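Local structure of beta-lactamase (Francisella tularensis subsp. tularensis, 3P09) at residues A[165-170]-A[233-238]; A[57-62]-A[175-180]; A[63-68]-A[240-245]; A[214-219]-A[272-277]. The protein probably hydrolyses beta-lactam antibiotics to substituted beta-amino acids, as a class A beta-lactamase, and so would confer antibiotic resistance. All blocks are in the same frame, centred on the assembly; numbering follows the deposited sequence.

Contact 1 (A[165-170]-A[233-238])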
loop_
_atom_site.group_PDB
_atom_site.type_symbol
_atom_site.label_atom_id
_atom_site.label_comp_id
_atom_site.label_asym_id
_atom_site.label_seq_id
_atom_site.Cartn_x
_atom_site.Cartn_y
_atom_site.Cartn_z
ATOM N N ASN A 165 11.681 -6.280 0.120
ATOM C CA ASN A 165 11.084 -7.044 -0.972
ATOM C C ASN A 165 11.353 -8.546 -0.932
ATOM O O ASN A 165 10.729 -9.315 -1.670
ATOM C CB ASN A 165 11.552 -6.482 -2.317
ATOM C CG ASN A 165 11.000 -5.105 -2.578
ATOM O OD1 ASN A 165 9.804 -4.883 -2.456
ATOM N ND2 ASN A 165 11.868 -4.171 -2.908
ATOM N N TYR A 166 12.285 -8.964 -0.086
ATOM C CA TYR A 166 12.722 -10.357 -0.075
ATOM C C TYR A 166 12.054 -11.126 1.037
ATOM O O TYR A 166 12.145 -10.762 2.208
ATOM C CB TYR A 166 14.227 -10.446 0.096
ATOM C CG TYR A 166 14.959 -9.403 -0.704
ATOM C CD1 TYR A 166 14.544 -9.068 -1.984
ATOM C CD2 TYR A 166 16.057 -8.738 -0.169
ATOM C CE1 TYR A 166 15.200 -8.091 -2.719
ATOM C CE2 TYR A 166 16.731 -7.772 -0.897
ATOM C CZ TYR A 166 16.295 -7.455 -2.169
ATOM O OH TYR A 166 16.967 -6.494 -2.883
ATOM N N THR A 167 11.352 -12.184 0.660
ATOM C CA THR A 167 10.647 -12.978 1.643
ATOM C C THR A 167 11.007 -14.433 1.432
ATOM O O THR A 167 11.749 -14.781 0.509
ATOM C CB THR A 167 9.103 -12.825 1.502
ATOM O OG1 THR A 167 8.694 -13.164 0.168
ATOM C CG2 THR A 167 8.671 -11.391 1.798
ATOM N N GLN A 168 10.477 -15.288 2.293
ATOM C CA GLN A 168 10.569 -16.723 2.083
ATOM C C GLN A 168 9.165 -17.279 2.225
ATOM O O GLN A 168 8.367 -16.753 3.007
ATOM C CB GLN A 168 11.518 -17.358 3.096
ATOM C CG GLN A 168 12.908 -16.729 3.116
ATOM C CD GLN A 168 13.703 -17.000 1.848
ATOM O OE1 GLN A 168 13.338 -17.858 1.042
ATOM N NE2 GLN A 168 14.799 -16.267 1.667
ATOM N N PRO A 169 8.851 -18.335 1.465
ATOM C CA PRO A 169 7.493 -18.882 1.400
ATOM C C PRO A 169 6.860 -19.162 2.767
ATOM O O PRO A 169 5.683 -18.887 2.935
ATOM C CB PRO A 169 7.684 -20.185 0.620
ATOM C CG PRO A 169 8.892 -19.942 -0.225
ATOM C CD PRO A 169 9.794 -19.084 0.612
ATOM N N HIS A 170 7.618 -19.678 3.732
ATOM C CA HIS A 170 7.008 -20.099 4.995
ATOM C C HIS A 170 7.256 -19.152 6.157
ATOM O O HIS A 170 6.910 -19.455 7.291
ATOM C CB HIS A 170 7.453 -21.508 5.343
ATOM C CG HIS A 170 7.029 -22.518 4.330
ATOM N ND1 HIS A 170 5.774 -22.509 3.759
ATOM C CD2 HIS A 170 7.698 -23.545 3.755
ATOM C CE1 HIS A 170 5.681 -23.499 2.890
ATOM N NE2 HIS A 170 6.836 -24.142 2.867
ATOM N N CYS A 233 7.147 -6.851 -5.573
ATOM C CA CYS A 233 8.430 -7.309 -5.017
ATOM C C CYS A 233 9.507 -7.594 -6.063
ATOM O O CYS A 233 10.705 -7.391 -5.808
ATOM C CB CYS A 233 8.253 -8.545 -4.107
ATOM S SG CYS A 233 7.622 -8.124 -2.461
ATOM N N GLY A 234 9.081 -8.102 -7.216
ATOM C CA GLY A 234 10.007 -8.580 -8.226
ATOM C C GLY A 234 10.427 -10.015 -7.969
ATOM O O GLY A 234 11.373 -10.518 -8.582
ATOM N N GLN A 235 9.734 -10.674 -7.047
ATOM C CA GLN A 235 9.895 -12.109 -6.868
ATOM C C GLN A 235 8.583 -12.706 -6.374
ATOM O O GLN A 235 7.716 -11.979 -5.896
ATOM C CB GLN A 235 11.031 -12.416 -5.898
ATOM C CG GLN A 235 10.917 -11.719 -4.563
ATOM C CD GLN A 235 11.779 -12.370 -3.492
ATOM O OE1 GLN A 235 12.922 -12.762 -3.744
ATOM N NE2 GLN A 235 11.224 -12.498 -2.287
ATOM N N TYR A 236 8.456 -14.025 -6.499
ATOM C CA TYR A 236 7.237 -14.753 -6.131
ATOM C C TYR A 236 5.987 -14.118 -6.733
ATOM O O TYR A 236 4.915 -14.118 -6.112
ATOM C CB TYR A 236 7.107 -14.882 -4.609
ATOM C CG TYR A 236 8.213 -15.699 -3.991
ATOM C CD1 TYR A 236 8.302 -17.073 -4.215
ATOM C CD2 TYR A 236 9.176 -15.100 -3.188
ATOM C CE1 TYR A 236 9.324 -17.826 -3.652
ATOM C CE2 TYR A 236 10.200 -15.845 -2.622
ATOM C CZ TYR A 236 10.271 -17.201 -2.856
ATOM O OH TYR A 236 11.289 -17.932 -2.283
ATOM N N ALA A 237 6.139 -13.585 -7.943
ATOM C CA ALA A 237 5.053 -12.923 -8.664
ATOM C C ALA A 237 4.291 -11.918 -7.796
ATOM O O ALA A 237 3.151 -11.580 -8.102
ATOM C CB ALA A 237 4.090 -13.967 -9.236
ATOM N N ALA A 238 4.916 -11.427 -6.725
ATOM C CA ALA A 238 4.180 -10.626 -5.739
ATOM C C ALA A 238 3.722 -9.312 -6.338
ATOM O O ALA A 238 4.538 -8.472 -6.734
ATOM C CB ALA A 238 5.019 -10.385 -4.471
HETATM O O HOH W 1 8.830 -11.356 -1.822
HETATM O O HOH W 2 13.480 -16.778 -1.339
#
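The close-fitting part of this contact lies around C233 and Q235. The backbone carbonyl of N165 sits against the disulfide sulfur, with N165 O 3.4 Å from C233 SG. Beside it Q235, its CG in the crowded position between backbone N and carbonyl carbon (chi1 54°) and its chain extended beyond, brings its amide against the backbone of 165-167. Its NE2 comes within 3.0 Å of T167 N, but both are donors and do not bond. A water joins the two loops instead: it donates to N165 O at 2.8 Å, accepts from Q235 NE2 at 2.7 Å, and also bonds T167 OG1, at 2.7 Å. Three bonds thus grip this one molecule.

Y236 is buried too, and its tip meets P169, Y236 OH lying 3.5 Å from P169 CD; the proline and tyrosine side chains cross at about a right angle. The loose side begins at Q168, which is exposed, as is Y166. Here a second water, in the plane of the phenol ring at its edge, donates to Q168 OE1 and bonds Y236 OH at 2.7 Å. C233 is also tied to C63 by a disulfide. The arrangement is consistent with 165-170 being part of the omega loop of a class A beta-lactamase, resting on the turn after strand 225-232, with a disulfide like that of the class A carbapenemases.

Contact 2 (A[57-62]-A[175-180])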
loop_
_atom_site.group_PDB
_atom_site.type_symbol
_atom_site.label_atom_id
_atom_site.label_comp_id
_atom_site.label_asym_id
_atom_site.label_seq_id
_atom_site.Cartn_x
_atom_site.Cartn_y
_atom_site.Cartn_z
ATOM N N SER A 57 -6.740 -13.979 5.556
ATOM C CA SER A 57 -5.771 -14.171 6.634
ATOM C C SER A 57 -4.514 -14.888 6.168
ATOM O O SER A 57 -3.702 -15.311 6.978
ATOM C CB SER A 57 -6.402 -14.959 7.782
ATOM O OG SER A 57 -7.290 -14.150 8.522
ATOM N N TYR A 58 -4.374 -15.055 4.860
ATOM C CA TYR A 58 -3.153 -15.599 4.278
ATOM C C TYR A 58 -2.101 -14.483 4.254
ATOM O O TYR A 58 -2.442 -13.318 4.041
ATOM C CB TYR A 58 -3.431 -16.061 2.854
ATOM C CG TYR A 58 -2.351 -16.930 2.242
ATOM C CD1 TYR A 58 -1.340 -16.375 1.460
ATOM C CD2 TYR A 58 -2.356 -18.313 2.429
ATOM C CE1 TYR A 58 -0.366 -17.177 0.884
ATOM C CE2 TYR A 58 -1.383 -19.119 1.866
ATOM C CZ TYR A 58 -0.392 -18.546 1.097
ATOM O OH TYR A 58 0.574 -19.342 0.531
ATOM N N HIS A 59 -0.835 -14.834 4.470
ATOM C CA HIS A 59 0.231 -13.830 4.482
ATOM C C HIS A 59 0.919 -13.728 3.118
ATOM O O HIS A 59 1.316 -14.738 2.528
ATOM C CB HIS A 59 1.267 -14.137 5.575
ATOM C CG HIS A 59 0.778 -13.887 6.969
ATOM N ND1 HIS A 59 1.230 -12.837 7.737
ATOM C CD2 HIS A 59 -0.104 -14.564 7.740
ATOM C CE1 HIS A 59 0.640 -12.871 8.917
ATOM N NE2 HIS A 59 -0.178 -13.909 8.945
ATOM N N PHE A 60 1.049 -12.489 2.643
ATOM C CA PHE A 60 1.598 -12.149 1.342
ATOM C C PHE A 60 2.762 -11.165 1.526
ATOM O O PHE A 60 2.723 -10.307 2.397
ATOM C CB PHE A 60 0.539 -11.402 0.510
ATOM C CG PHE A 60 -0.652 -12.244 0.105
ATOM C CD1 PHE A 60 -1.690 -12.485 0.998
ATOM C CD2 PHE A 60 -0.738 -12.764 -1.181
ATOM C CE1 PHE A 60 -2.788 -13.241 0.627
ATOM C CE2 PHE A 60 -1.833 -13.532 -1.571
ATOM C CZ PHE A 60 -2.861 -13.775 -0.666
ATOM N N PRO A 61 3.778 -11.249 0.662
ATOM C CA PRO A 61 4.801 -10.188 0.655
ATOM C C PRO A 61 4.134 -8.804 0.605
ATOM O O PRO A 61 3.249 -8.590 -0.223
ATOM C CB PRO A 61 5.555 -10.440 -0.658
ATOM C CG PRO A 61 5.395 -11.935 -0.886
ATOM C CD PRO A 61 3.991 -12.261 -0.387
ATOM N N ILE A 62 4.540 -7.883 1.473
ATOM C CA ILE A 62 3.934 -6.554 1.477
ATOM C C ILE A 62 4.562 -5.664 0.395
ATOM O O ILE A 62 3.890 -4.833 -0.201
ATOM C CB ILE A 62 4.006 -5.886 2.880
ATOM C CG1 ILE A 62 3.111 -4.633 2.926
ATOM C CG2 ILE A 62 5.451 -5.563 3.277
ATOM C CD1 ILE A 62 3.046 -3.971 4.320
ATOM N N LYS A 175 5.752 -9.594 5.480
ATOM C CA LYS A 175 4.457 -9.937 4.894
ATOM C C LYS A 175 3.306 -9.293 5.664
ATOM O O LYS A 175 3.482 -8.820 6.789
ATOM C CB LYS A 175 4.266 -11.451 4.868
ATOM C CG LYS A 175 5.235 -12.155 3.926
ATOM C CD LYS A 175 4.863 -13.596 3.700
ATOM C CE LYS A 175 5.921 -14.306 2.842
ATOM N NZ LYS A 175 5.759 -15.802 2.857
ATOM N N THR A 176 2.136 -9.262 5.041
ATOM C CA THR A 176 0.930 -8.787 5.721
ATOM C C THR A 176 -0.226 -9.665 5.242
ATOM O O THR A 176 -0.017 -10.542 4.401
ATOM C CB THR A 176 0.678 -7.292 5.390
ATOM O OG1 THR A 176 -0.469 -6.817 6.113
ATOM C CG2 THR A 176 0.447 -7.106 3.894
ATOM N N THR A 177 -1.438 -9.436 5.755
ATOM C CA THR A 177 -2.623 -10.154 5.273
ATOM C C THR A 177 -3.562 -9.158 4.599
ATOM O O THR A 177 -3.518 -7.960 4.902
ATOM C CB THR A 177 -3.426 -10.807 6.438
ATOM O OG1 THR A 177 -3.863 -9.781 7.345
ATOM C CG2 THR A 177 -2.576 -11.851 7.195
ATOM N N PRO A 178 -4.421 -9.642 3.685
ATOM C CA PRO A 178 -5.381 -8.711 3.082
ATOM C C PRO A 178 -6.226 -7.998 4.146
ATOM O O PRO A 178 -6.483 -6.807 4.040
ATOM C CB PRO A 178 -6.244 -9.618 2.204
ATOM C CG PRO A 178 -5.325 -10.780 1.828
ATOM C CD PRO A 178 -4.497 -10.994 3.091
ATOM N N LYS A 179 -6.626 -8.712 5.186
ATOM C CA LYS A 179 -7.465 -8.108 6.216
ATOM C C LYS A 179 -6.723 -6.987 6.942
ATOM O O LYS A 179 -7.230 -5.874 7.080
ATOM C CB LYS A 179 -7.941 -9.191 7.205
ATOM C CG LYS A 179 -8.967 -8.729 8.225
ATOM C CD LYS A 179 -9.407 -9.896 9.108
ATOM C CE LYS A 179 -10.391 -9.431 10.177
ATOM N NZ LYS A 179 -10.837 -10.535 11.077
ATOM N N ALA A 180 -5.501 -7.272 7.385
ATOM C CA ALA A 180 -4.763 -6.320 8.198
ATOM C C ALA A 180 -4.446 -5.050 7.419
ATOM O O ALA A 180 -4.635 -3.933 7.918
ATOM C CB ALA A 180 -3.471 -6.957 8.756
HETATM O O HOH W 3 3.510 -15.952 1.050
#
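T177 has OG1 in the crowded position between its backbone N and carbonyl carbon (chi1 60°), which turns CG2 anti to the carbonyl carbon, and H59 has CG likewise anti to its own carbonyl carbon. The two side chains therefore lie alongside each other, pointing the same way, and the methyl of T177 settles over the imidazole face: T177 CG2 is 3.6 Å from the centroid of the H59 ring, almost straight above it, a CH-pi contact. The same threonine uses OG1 to accept from A180 N (3.0 Å, 158°), the N-cap bond of helix 178-190.

A pair of backbone hydrogen bonds joins the two strands. F60 N donates to T176 O at 2.8 Å, nearly straight at 171° and close to the C=O axis; T176 N returns a bond to F60 O at 2.9 Å. F60 then meets the first helical residue, its CE1 3.7 Å from P178 CG. Y58 O is buried without a hydrogen-bond partner, approached instead by carbon: T177 CA at 3.4 Å and P178 CD at 3.2 Å. On the other flank K175, extended beyond CG, runs past P61, its NZ held by Q168 O and by a water that also donates to H59 O.

F60 and T176 form the hydrogen-bonded pair of a two-stranded antiparallel sheet, 60-61 with 175-176, and the second strand leads straight into a threonine-capped helix.

Contact 3 (A[63-68]-A[240-245])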
loop_
_atom_site.group_PDB
_atom_site.type_symbol
_atom_site.label_atom_id
_atom_site.label_comp_id
_atom_site.label_asym_id
_atom_site.label_seq_id
_atom_site.Cartn_x
_atom_site.Cartn_y
_atom_site.Cartn_z
ATOM N N CYS A 63 5.848 -5.860 0.124
ATOM C CA CYS A 63 6.521 -5.070 -0.904
ATOM C C CYS A 63 6.345 -3.574 -0.598
ATOM O O CYS A 63 6.274 -3.175 0.565
ATOM C CB CYS A 63 5.961 -5.415 -2.297
ATOM S SG CYS A 63 5.794 -7.210 -2.623
ATOM N N SER A 64 6.235 -2.758 -1.641
ATOM C CA SER A 64 6.150 -1.310 -1.487
ATOM C C SER A 64 4.877 -0.819 -0.809
ATOM O O SER A 64 4.769 0.355 -0.487
ATOM C CB SER A 64 6.293 -0.619 -2.843
ATOM O OG SER A 64 7.656 -0.558 -3.216
ATOM N N VAL A 65 3.910 -1.697 -0.585
ATOM C CA VAL A 65 2.696 -1.256 0.103
ATOM C C VAL A 65 3.007 -0.676 1.501
ATOM O O VAL A 65 2.293 0.192 2.003
ATOM C CB VAL A 65 1.655 -2.389 0.189
ATOM C CG1 VAL A 65 0.448 -1.958 1.026
ATOM C CG2 VAL A 65 1.203 -2.787 -1.216
ATOM N N PHE A 66 4.079 -1.152 2.126
ATOM C CA PHE A 66 4.440 -0.651 3.451
ATOM C C PHE A 66 4.564 0.877 3.428
ATOM O O PHE A 66 4.436 1.533 4.457
ATOM C CB PHE A 66 5.743 -1.302 3.958
ATOM C CG PHE A 66 6.999 -0.552 3.585
ATOM C CD1 PHE A 66 7.606 -0.749 2.352
ATOM C CD2 PHE A 66 7.586 0.335 4.484
ATOM C CE1 PHE A 66 8.764 -0.062 2.016
ATOM C CE2 PHE A 66 8.733 1.028 4.152
ATOM C CZ PHE A 66 9.324 0.833 2.914
ATOM N N LYS A 67 4.808 1.454 2.253
ATOM C CA LYS A 67 5.039 2.901 2.206
ATOM C C LYS A 67 3.837 3.738 2.684
ATOM O O LYS A 67 4.022 4.859 3.149
ATOM C CB LYS A 67 5.533 3.340 0.814
ATOM C CG LYS A 67 6.941 2.805 0.514
ATOM C CD LYS A 67 7.285 2.850 -0.976
ATOM C CE LYS A 67 8.672 2.230 -1.206
ATOM N NZ LYS A 67 8.993 2.147 -2.663
ATOM N N PHE A 68 2.615 3.213 2.591
ATOM C CA PHE A 68 1.483 3.994 3.105
ATOM C C PHE A 68 1.394 3.947 4.631
ATOM O O PHE A 68 0.936 4.901 5.265
ATOM C CB PHE A 68 0.137 3.666 2.405
ATOM C CG PHE A 68 -0.636 2.499 3.009
ATOM C CD1 PHE A 68 -1.293 2.625 4.234
ATOM C CD2 PHE A 68 -0.753 1.300 2.306
ATOM C CE1 PHE A 68 -2.023 1.566 4.769
ATOM C CE2 PHE A 68 -1.482 0.220 2.839
ATOM C CZ PHE A 68 -2.117 0.362 4.071
ATOM N N ASN A 240 0.695 -6.301 -5.670
ATOM C CA ASN A 240 -0.330 -5.844 -4.722
ATOM C C ASN A 240 -0.939 -4.516 -5.126
ATOM O O ASN A 240 -0.307 -3.707 -5.805
ATOM C CB ASN A 240 0.237 -5.659 -3.298
ATOM C CG ASN A 240 0.900 -6.904 -2.736
ATOM O OD1 ASN A 240 0.571 -8.030 -3.090
ATOM N ND2 ASN A 240 1.828 -6.692 -1.814
ATOM N N ASP A 241 -2.173 -4.281 -4.693
ATOM C CA ASP A 241 -2.753 -2.953 -4.802
ATOM C C ASP A 241 -3.721 -2.790 -3.642
ATOM O O ASP A 241 -4.568 -3.648 -3.433
ATOM C CB ASP A 241 -3.458 -2.767 -6.159
ATOM C CG ASP A 241 -3.758 -1.299 -6.472
ATOM O OD1 ASP A 241 -3.235 -0.398 -5.774
ATOM O OD2 ASP A 241 -4.503 -1.049 -7.435
ATOM N N VAL A 242 -3.570 -1.720 -2.865
ATOM C CA VAL A 242 -4.484 -1.472 -1.740
ATOM C C VAL A 242 -5.055 -0.073 -1.899
ATOM O O VAL A 242 -4.310 0.908 -2.070
ATOM C CB VAL A 242 -3.787 -1.622 -0.372
ATOM C CG1 VAL A 242 -4.781 -1.418 0.778
ATOM C CG2 VAL A 242 -3.115 -2.985 -0.264
ATOM N N ALA A 243 -6.379 0.024 -1.842
ATOM C CA ALA A 243 -7.056 1.201 -2.350
ATOM C C ALA A 243 -8.144 1.699 -1.429
ATOM O O ALA A 243 -8.699 0.936 -0.633
ATOM C CB ALA A 243 -7.644 0.897 -3.705
ATOM N N ILE A 244 -8.427 2.995 -1.532
ATOM C CA ILE A 244 -9.679 3.529 -1.017
ATOM C C ILE A 244 -10.495 3.937 -2.223
ATOM O O ILE A 244 -9.972 4.537 -3.162
ATOM C CB ILE A 244 -9.488 4.770 -0.150
ATOM C CG1 ILE A 244 -8.618 4.465 1.069
ATOM C CG2 ILE A 244 -10.854 5.281 0.290
ATOM C CD1 ILE A 244 -9.203 3.463 1.984
ATOM N N ILE A 245 -11.781 3.619 -2.194
ATOM C CA ILE A 245 -12.649 3.849 -3.341
ATOM C C ILE A 245 -13.893 4.563 -2.863
ATOM O O ILE A 245 -14.432 4.218 -1.812
ATOM C CB ILE A 245 -13.076 2.518 -3.973
ATOM C CG1 ILE A 245 -11.836 1.715 -4.383
ATOM C CG2 ILE A 245 -14.015 2.758 -5.144
ATOM C CD1 ILE A 245 -12.135 0.292 -4.843
#
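V65 is the centre of the first shell, using both of its branches. Its CG1, anti to the backbone N (chi1 175°), meets V242, V65 CG1 lying 3.9 Å from V242 CG2, while the other methyl covers the stem of the asparagine, V65 CG2 to N240 CB at 3.7 Å. Each pair crosses at about a right angle. One helical turn on, the F68 ring touches the other branch of V242, F68 CE2 being 4.2 Å from V242 CG1. At the opposite end C63 SG stands 4.1 Å from N240 ND2.

The second shell fixes these groups. N240 ND2 donates to P61 O and, weakly, to I62 O, so the amide is held by the chain just ahead of the helix. Helix 178-190 packs on F68 through I181 and I185.

S64 and K67, on another side of the helix start, are spaced as in the SxxK motif of class A enzymes, where the lysine is thought to help activate the serine; S125 and K229 probably supply the other two conserved elements. The contact itself is mostly apolar, the amide of N240 finding its hydrogen-bond partners outside the two segments, so V65 and F68 seat the helix start on V242 of strand 239-246 by dispersion rather than by polar bonds.

Contact 4 (A[214-219]-A[272-277])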
loop_
_atom_site.group_PDB
_atom_site.type_symbol
_atom_site.label_atom_id
_atom_site.label_comp_id
_atom_site.label_asym_id
_atom_site.label_seq_id
_atom_site.Cartn_x
_atom_site.Cartn_y
_atom_site.Cartn_z
ATOM N N ASN A 214 -2.924 0.252 -13.857
ATOM C CA ASN A 214 -3.223 -1.034 -14.480
ATOM C C ASN A 214 -3.599 -2.101 -13.462
ATOM O O ASN A 214 -3.536 -3.306 -13.743
ATOM C CB ASN A 214 -2.058 -1.495 -15.354
ATOM C CG ASN A 214 -1.945 -0.691 -16.632
ATOM O OD1 ASN A 214 -2.830 -0.742 -17.484
ATOM N ND2 ASN A 214 -0.860 0.059 -16.775
ATOM N N ARG A 215 -3.991 -1.654 -12.275
ATOM C CA ARG A 215 -4.405 -2.583 -11.235
ATOM C C ARG A 215 -5.863 -2.346 -10.864
ATOM O O ARG A 215 -6.721 -2.446 -11.730
ATOM C CB ARG A 215 -3.417 -2.564 -10.068
ATOM C CG ARG A 215 -2.043 -3.037 -10.569
ATOM C CD ARG A 215 -0.960 -3.076 -9.499
ATOM N NE ARG A 215 0.319 -3.381 -10.119
ATOM C CZ ARG A 215 1.429 -3.709 -9.468
ATOM N NH1 ARG A 215 1.444 -3.792 -8.137
ATOM N NH2 ARG A 215 2.532 -3.969 -10.161
ATOM N N ILE A 216 -6.164 -2.030 -9.616
ATOM C CA ILE A 216 -7.576 -1.870 -9.243
ATOM C C ILE A 216 -8.293 -0.819 -10.097
ATOM O O ILE A 216 -9.422 -1.041 -10.572
ATOM C CB ILE A 216 -7.720 -1.508 -7.751
ATOM C CG1 ILE A 216 -7.366 -2.724 -6.881
ATOM C CG2 ILE A 216 -9.122 -1.015 -7.459
ATOM C CD1 ILE A 216 -7.229 -2.424 -5.383
ATOM N N ALA A 217 -7.642 0.326 -10.282
ATOM C CA ALA A 217 -8.237 1.437 -11.015
ATOM C C ALA A 217 -8.702 1.026 -12.405
ATOM O O ALA A 217 -9.705 1.538 -12.913
ATOM C CB ALA A 217 -7.251 2.611 -11.108
ATOM N N PHE A 218 -7.961 0.107 -13.016
ATOM C CA PHE A 218 -8.234 -0.361 -14.368
ATOM C C PHE A 218 -9.658 -0.915 -14.516
ATOM O O PHE A 218 -10.219 -0.933 -15.612
ATOM C CB PHE A 218 -7.211 -1.448 -14.710
ATOM C CG PHE A 218 -7.299 -1.969 -16.117
ATOM C CD1 PHE A 218 -8.125 -3.037 -16.426
ATOM C CD2 PHE A 218 -6.520 -1.418 -17.122
ATOM C CE1 PHE A 218 -8.193 -3.531 -17.724
ATOM C CE2 PHE A 218 -6.586 -1.907 -18.418
ATOM C CZ PHE A 218 -7.421 -2.965 -18.714
ATOM N N SER A 219 -10.244 -1.363 -13.409
ATOM C CA SER A 219 -11.514 -2.065 -13.467
ATOM C C SER A 219 -12.656 -1.339 -12.769
ATOM O O SER A 219 -13.787 -1.822 -12.781
ATOM C CB SER A 219 -11.368 -3.472 -12.880
ATOM O OG SER A 219 -10.430 -4.229 -13.629
ATOM N N GLU A 272 -2.698 -8.571 -14.440
ATOM C CA GLU A 272 -3.971 -8.969 -15.035
ATOM C C GLU A 272 -4.877 -9.649 -14.016
ATOM O O GLU A 272 -6.094 -9.466 -14.039
ATOM C CB GLU A 272 -3.755 -9.893 -16.236
ATOM C CG GLU A 272 -2.468 -9.623 -16.997
ATOM C CD GLU A 272 -2.703 -8.946 -18.332
ATOM O OE1 GLU A 272 -3.627 -9.369 -19.062
ATOM O OE2 GLU A 272 -1.959 -7.991 -18.650
ATOM N N ILE A 273 -4.300 -10.443 -13.124
ATOM C CA ILE A 273 -5.129 -11.094 -12.127
ATOM C C ILE A 273 -5.768 -10.070 -11.180
ATOM O O ILE A 273 -6.926 -10.218 -10.786
ATOM C CB ILE A 273 -4.384 -12.178 -11.348
ATOM C CG1 ILE A 273 -5.389 -13.106 -10.663
ATOM C CG2 ILE A 273 -3.408 -11.566 -10.325
ATOM C CD1 ILE A 273 -4.735 -14.232 -9.871
ATOM N N ILE A 274 -5.016 -9.028 -10.833
ATOM C CA ILE A 274 -5.563 -7.945 -10.046
ATOM C C ILE A 274 -6.719 -7.290 -10.818
ATOM O O ILE A 274 -7.783 -7.018 -10.253
ATOM C CB ILE A 274 -4.498 -6.864 -9.713
ATOM C CG1 ILE A 274 -3.230 -7.503 -9.150
ATOM C CG2 ILE A 274 -5.068 -5.836 -8.736
ATOM C CD1 ILE A 274 -3.428 -8.190 -7.837
ATOM N N GLN A 275 -6.518 -7.040 -12.106
ATOM C CA GLN A 275 -7.578 -6.428 -12.905
ATOM C C GLN A 275 -8.853 -7.254 -12.845
ATOM O O GLN A 275 -9.957 -6.727 -12.665
ATOM C CB GLN A 275 -7.142 -6.274 -14.358
ATOM C CG GLN A 275 -5.946 -5.376 -14.526
ATOM C CD GLN A 275 -5.410 -5.422 -15.929
ATOM O OE1 GLN A 275 -5.905 -6.181 -16.761
ATOM N NE2 GLN A 275 -4.392 -4.616 -16.206
ATOM N N GLN A 276 -8.702 -8.558 -12.990
ATOM C CA GLN A 276 -9.862 -9.424 -13.081
ATOM C C GLN A 276 -10.561 -9.558 -11.727
ATOM O O GLN A 276 -11.792 -9.527 -11.654
ATOM C CB GLN A 276 -9.463 -10.775 -13.678
ATOM C CG GLN A 276 -9.090 -10.669 -15.160
ATOM C CD GLN A 276 -8.304 -11.869 -15.652
ATOM O OE1 GLN A 276 -8.668 -13.016 -15.392
ATOM N NE2 GLN A 276 -7.211 -11.608 -16.359
ATOM N N ALA A 277 -9.775 -9.684 -10.663
ATOM C CA ALA A 277 -10.329 -9.723 -9.317
ATOM C C ALA A 277 -11.076 -8.432 -9.018
ATOM O O ALA A 277 -12.178 -8.461 -8.469
ATOM C CB ALA A 277 -9.237 -9.954 -8.287
#
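Q275 carries most of this contact, and each of its atoms finds something on the loop 214-219. CB, where the chain leaves the helix, lies 3.9 Å from S219 OG. CG, anti to the carbonyl carbon, passes close to the loop backbone, with Q275 CG 3.3 Å from N214 O. From there the chain is extended, and CD arrives over one face of the F218 ring, 3.6 Å above the plane and offset toward the rim. Amide and ring are only 8° from parallel, so the two flat groups stack. At the tip the branches part: OE1 stays over the ring, 3.6 Å from F218 CE1, whereas NE2 turns to N214 O and donates at 2.9 Å and 161°. The bond lies in the glutamine's own amide plane but reaches the carbonyl from 33° above its plane. Stack and bond together fix the rotation of the amide.

A second bond runs the other way, S219 OG donating to Q275 O at 2.7 Å. One residue earlier on the helix, I274 CG2 packs 3.9 Å from R215 CB. The rest of R215 leads away, extended from CG to NE, to a salt bridge with E271 and hydrogen bonds to T232 OG1, N240 O and G231 O. The loop is thus held between helix 271-289 and strand 239-246, while I274 and I216 both rest on I257 of strand 253-260 and helix 24-35 packs on I273.

How the contacts relate
From the N terminus, segments 57-62 and 63-68 follow each other and open contacts 2 and 3. Contact 1 opens at 165-170, within the loop of contact 2, which closes at 175-180; the two therefore cross. Contact 4 opens at 214-219, contact 1 closes at 233-238 and contact 3 at 240-245, so contact 1 is nested inside contact 3, while contact 2 crosses contact 3. Contact 4 closes last, at 272-277, crossing contacts 1 and 3 and in series with contact 2. The C63-C233 disulfide joins contacts 1 and 3, and D241 OD2 accepts from I216 N between contacts 3 and 4. Together they tie the probable omega loop, the helix 66-80 start, the five-stranded sheet and the C-terminal helix.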